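Local coordinates for protein (alpha-2u-globulin) (Rattus norvegicus, PDB 2A2U) that probably binds and carries small hydrophobic ligands in the cavity of a lipocalin beta-barrel, and also takes up a hyaline droplet inducer, at residues Lys143-Ala154 and Arg164-Arg175. Residues are numbered along the deposited sequence; the frame is centred on the assembly and turned at random.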
# COMPACT_ATOMS: atom_id res chain seq x y z
N LYS A 143 -9.36 -19.88 -22.33
CA LYS A 143 -7.98 -20.37 -22.19
C LYS A 143 -7.13 -20.14 -23.42
O LYS A 143 -5.90 -20.11 -23.34
CB LYS A 143 -7.96 -21.83 -21.77
CG LYS A 143 -7.97 -22.03 -20.26
CD LYS A 143 -8.08 -23.50 -19.89
CE LYS A 143 -8.02 -23.71 -18.39
NZ LYS A 143 -8.45 -25.08 -17.98
N ASP A 144 -7.77 -19.99 -24.57
CA ASP A 144 -7.04 -19.73 -25.81
C ASP A 144 -7.92 -18.86 -26.71
O ASP A 144 -9.11 -18.70 -26.46
CB ASP A 144 -6.64 -21.03 -26.51
CG ASP A 144 -5.58 -20.81 -27.59
OD1 ASP A 144 -4.99 -19.72 -27.66
OD2 ASP A 144 -5.32 -21.74 -28.38
N LEU A 145 -7.32 -18.26 -27.73
CA LEU A 145 -8.07 -17.41 -28.62
C LEU A 145 -7.84 -17.73 -30.08
O LEU A 145 -6.90 -18.43 -30.44
CB LEU A 145 -7.71 -15.94 -28.39
CG LEU A 145 -8.23 -15.23 -27.15
CD1 LEU A 145 -7.49 -13.92 -27.03
CD2 LEU A 145 -9.73 -15.01 -27.24
N SER A 146 -8.70 -17.13 -30.89
CA SER A 146 -8.70 -17.25 -32.34
C SER A 146 -7.33 -16.92 -32.92
O SER A 146 -6.65 -16.00 -32.45
CB SER A 146 -9.77 -16.30 -32.88
OG SER A 146 -9.67 -16.07 -34.27
N SER A 147 -6.92 -17.70 -33.91
CA SER A 147 -5.64 -17.50 -34.58
C SER A 147 -5.62 -16.11 -35.22
O SER A 147 -4.56 -15.53 -35.44
CB SER A 147 -5.45 -18.56 -35.66
OG SER A 147 -4.18 -19.16 -35.55
N ASP A 148 -6.81 -15.60 -35.50
CA ASP A 148 -6.99 -14.29 -36.10
C ASP A 148 -6.69 -13.21 -35.07
O ASP A 148 -6.03 -12.22 -35.38
CB ASP A 148 -8.44 -14.11 -36.57
CG ASP A 148 -8.89 -15.22 -37.48
OD1 ASP A 148 -8.05 -15.80 -38.20
OD2 ASP A 148 -10.10 -15.51 -37.48
N ILE A 149 -7.17 -13.41 -33.84
CA ILE A 149 -6.95 -12.45 -32.77
C ILE A 149 -5.45 -12.36 -32.50
O ILE A 149 -4.90 -11.28 -32.33
CB ILE A 149 -7.66 -12.85 -31.46
CG1 ILE A 149 -9.13 -13.16 -31.72
CG2 ILE A 149 -7.57 -11.73 -30.45
CD1 ILE A 149 -9.88 -12.04 -32.38
N LYS A 150 -4.79 -13.51 -32.53
CA LYS A 150 -3.37 -13.55 -32.27
C LYS A 150 -2.55 -12.86 -33.36
O LYS A 150 -1.45 -12.39 -33.08
CB LYS A 150 -2.90 -14.99 -32.08
CG LYS A 150 -3.57 -15.69 -30.93
CD LYS A 150 -2.90 -17.01 -30.67
CE LYS A 150 -3.68 -17.85 -29.69
NZ LYS A 150 -2.98 -19.14 -29.43
N GLU A 151 -3.07 -12.80 -34.58
CA GLU A 151 -2.37 -12.15 -35.68
C GLU A 151 -2.45 -10.64 -35.53
O GLU A 151 -1.44 -9.95 -35.67
CB GLU A 151 -2.98 -12.54 -37.02
CG GLU A 151 -2.02 -13.23 -37.97
CD GLU A 151 -0.81 -12.40 -38.33
OE1 GLU A 151 -0.91 -11.16 -38.47
OE2 GLU A 151 0.27 -13.00 -38.52
N LYS A 152 -3.66 -10.14 -35.31
CA LYS A 152 -3.91 -8.72 -35.12
C LYS A 152 -3.00 -8.19 -34.03
O LYS A 152 -2.44 -7.10 -34.13
CB LYS A 152 -5.38 -8.49 -34.73
CG LYS A 152 -5.66 -7.15 -34.06
CD LYS A 152 -7.13 -7.00 -33.67
CE LYS A 152 -8.01 -6.84 -34.89
NZ LYS A 152 -9.47 -6.68 -34.60
N PHE A 153 -2.84 -9.00 -32.98
CA PHE A 153 -1.99 -8.64 -31.86
C PHE A 153 -0.53 -8.65 -32.28
O PHE A 153 0.21 -7.74 -31.94
CB PHE A 153 -2.22 -9.60 -30.69
CG PHE A 153 -1.33 -9.35 -29.50
CD1 PHE A 153 -1.52 -8.25 -28.68
CD2 PHE A 153 -0.27 -10.21 -29.23
CE1 PHE A 153 -0.67 -8.00 -27.61
CE2 PHE A 153 0.58 -9.97 -28.16
CZ PHE A 153 0.38 -8.87 -27.35
N ALA A 154 -0.14 -9.67 -33.03
CA ALA A 154 1.24 -9.80 -33.51
C ALA A 154 1.62 -8.57 -34.32
O ALA A 154 2.76 -8.12 -34.26
CB ALA A 154 1.39 -11.05 -34.36
N ARG A 164 8.76 -9.93 -33.97
CA ARG A 164 8.04 -11.20 -33.92
C ARG A 164 8.80 -12.27 -33.11
O ARG A 164 8.20 -13.25 -32.69
CB ARG A 164 7.76 -11.71 -35.34
CG ARG A 164 6.34 -12.21 -35.58
CD ARG A 164 5.70 -11.46 -36.76
NE ARG A 164 4.30 -11.81 -37.00
CZ ARG A 164 3.48 -11.12 -37.79
NH1 ARG A 164 3.89 -10.03 -38.43
NH2 ARG A 164 2.23 -11.52 -37.95
N ASP A 165 10.10 -12.07 -32.90
CA ASP A 165 10.92 -13.01 -32.14
C ASP A 165 10.70 -12.83 -30.63
O ASP A 165 11.05 -13.70 -29.84
CB ASP A 165 12.41 -12.81 -32.49
CG ASP A 165 13.31 -13.92 -31.93
OD1 ASP A 165 12.81 -14.88 -31.30
OD2 ASP A 165 14.53 -13.84 -32.13
N ASN A 166 10.10 -11.71 -30.24
CA ASN A 166 9.87 -11.43 -28.83
C ASN A 166 8.41 -11.56 -28.41
O ASN A 166 8.04 -11.18 -27.30
CB ASN A 166 10.44 -10.07 -28.47
CG ASN A 166 11.93 -10.01 -28.68
OD1 ASN A 166 12.66 -10.92 -28.27
ND2 ASN A 166 12.40 -8.98 -29.36
N ILE A 167 7.60 -12.11 -29.30
CA ILE A 167 6.19 -12.34 -29.04
C ILE A 167 6.08 -13.78 -28.57
O ILE A 167 6.43 -14.70 -29.30
CB ILE A 167 5.35 -12.14 -30.31
CG1 ILE A 167 5.64 -10.76 -30.92
CG2 ILE A 167 3.88 -12.18 -29.98
CD1 ILE A 167 4.82 -10.43 -32.15
N ILE A 168 5.65 -13.99 -27.33
CA ILE A 168 5.54 -15.34 -26.77
C ILE A 168 4.10 -15.79 -26.54
O ILE A 168 3.32 -15.07 -25.93
CB ILE A 168 6.32 -15.45 -25.45
CG1 ILE A 168 7.81 -15.21 -25.69
CG2 ILE A 168 6.10 -16.82 -24.83
CD1 ILE A 168 8.69 -15.30 -24.45
N ASP A 169 3.76 -16.96 -27.06
CA ASP A 169 2.43 -17.54 -26.92
C ASP A 169 2.44 -18.44 -25.67
O ASP A 169 2.98 -19.55 -25.70
CB ASP A 169 2.07 -18.35 -28.17
CG ASP A 169 0.63 -18.88 -28.16
OD1 ASP A 169 -0.03 -18.85 -27.10
OD2 ASP A 169 0.16 -19.34 -29.22
N LEU A 170 1.81 -17.96 -24.60
CA LEU A 170 1.77 -18.69 -23.34
C LEU A 170 0.78 -19.85 -23.30
O LEU A 170 0.81 -20.62 -22.34
CB LEU A 170 1.46 -17.75 -22.18
CG LEU A 170 2.39 -16.58 -21.89
CD1 LEU A 170 1.85 -15.81 -20.70
CD2 LEU A 170 3.79 -17.08 -21.59
N THR A 171 -0.08 -19.97 -24.30
CA THR A 171 -1.07 -21.04 -24.32
C THR A 171 -0.45 -22.43 -24.42
O THR A 171 -1.08 -23.42 -24.05
CB THR A 171 -2.07 -20.89 -25.47
OG1 THR A 171 -1.38 -20.92 -26.72
CG2 THR A 171 -2.83 -19.60 -25.33
N LYS A 172 0.77 -22.50 -24.92
CA LYS A 172 1.43 -23.76 -25.05
C LYS A 172 2.18 -24.23 -23.80
O LYS A 172 2.36 -25.43 -23.60
CB LYS A 172 2.32 -23.71 -26.27
CG LYS A 172 1.64 -23.61 -27.59
CD LYS A 172 2.02 -22.35 -28.49
CE LYS A 172 1.89 -22.71 -30.01
NZ LYS A 172 2.82 -21.97 -30.89
N THR A 173 2.44 -23.28 -22.89
CA THR A 173 3.13 -23.56 -21.63
C THR A 173 2.21 -23.68 -20.41
O THR A 173 0.98 -23.59 -20.52
CB THR A 173 4.18 -22.46 -21.31
OG1 THR A 173 3.54 -21.32 -20.71
CG2 THR A 173 4.89 -22.00 -22.58
N ASP A 174 2.82 -23.92 -19.24
CA ASP A 174 2.06 -24.04 -18.00
C ASP A 174 1.78 -22.66 -17.47
O ASP A 174 2.69 -21.95 -17.03
CB ASP A 174 2.83 -24.82 -16.93
CG ASP A 174 2.15 -24.78 -15.57
OD1 ASP A 174 0.90 -24.91 -15.52
OD2 ASP A 174 2.84 -24.61 -14.55
N ARG A 175 0.51 -22.28 -17.51
CA ARG A 175 0.10 -20.99 -17.02
C ARG A 175 -0.36 -21.17 -15.59
O ARG A 175 -1.41 -20.67 -15.17
CB ARG A 175 -0.99 -20.43 -17.92
CG ARG A 175 -0.45 -20.09 -19.29
CD ARG A 175 -1.54 -19.60 -20.21
NE ARG A 175 -2.30 -20.71 -20.77
CZ ARG A 175 -3.44 -20.56 -21.43
NH1 ARG A 175 -3.96 -19.35 -21.60
NH2 ARG A 175 -4.06 -21.62 -21.93
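Lys-150 and Asp-169 join the helix that packs against the lipocalin beta-barrel to the short C-terminal strand 167-169, which pairs with strand 36-44. From CB outward, the Lys-150 side chain runs toward the strand: CG lies anti to the carbonyl carbon (chi1 -60°) and the rest of the chain is extended, which carries NZ out to two carboxylates. Lys-150 CD and CE each pass 4.1 Å from Asp-169 OD2. Lys-150 NZ meets the syn lone pair of Asp-144 OD1 at 2.7 Å, and in a longer salt bridge lies 3.2 Å from Asp-169 OD2, on the syn side but 25° out of plane. Asp-169 OD1 accepts from the backbone N of Thr-171, closing an Asx turn, and from Thr-171 OG1 on the same face. Were Asp-169 replaced by an alanine, Lys-150 would probably keep Asp-144 as its acidic mate here, while the N and OG1 of Thr-171 would lose their shared acceptor.

Toward the far end of 147-154, Ala-154 receives CD1 of Ile-167, while Ile-167 CG2 lies 4.4 Å from Phe-153 CE2, oblique to the ring; Val-42 of strand 36-44 touches both Ile-167 and Phe-153. Ala-154 CB lies over one face of the Arg-164 guanidinium, whose edge pairs with Glu-151; Glu-158 takes its NH1. Beyond the Asx turn, Arg-175 reaches Lys-143 O end-on, in its guanidinium plane, with NH1 at 2.7 Å and NH2 at 2.8 Å from that single oxygen.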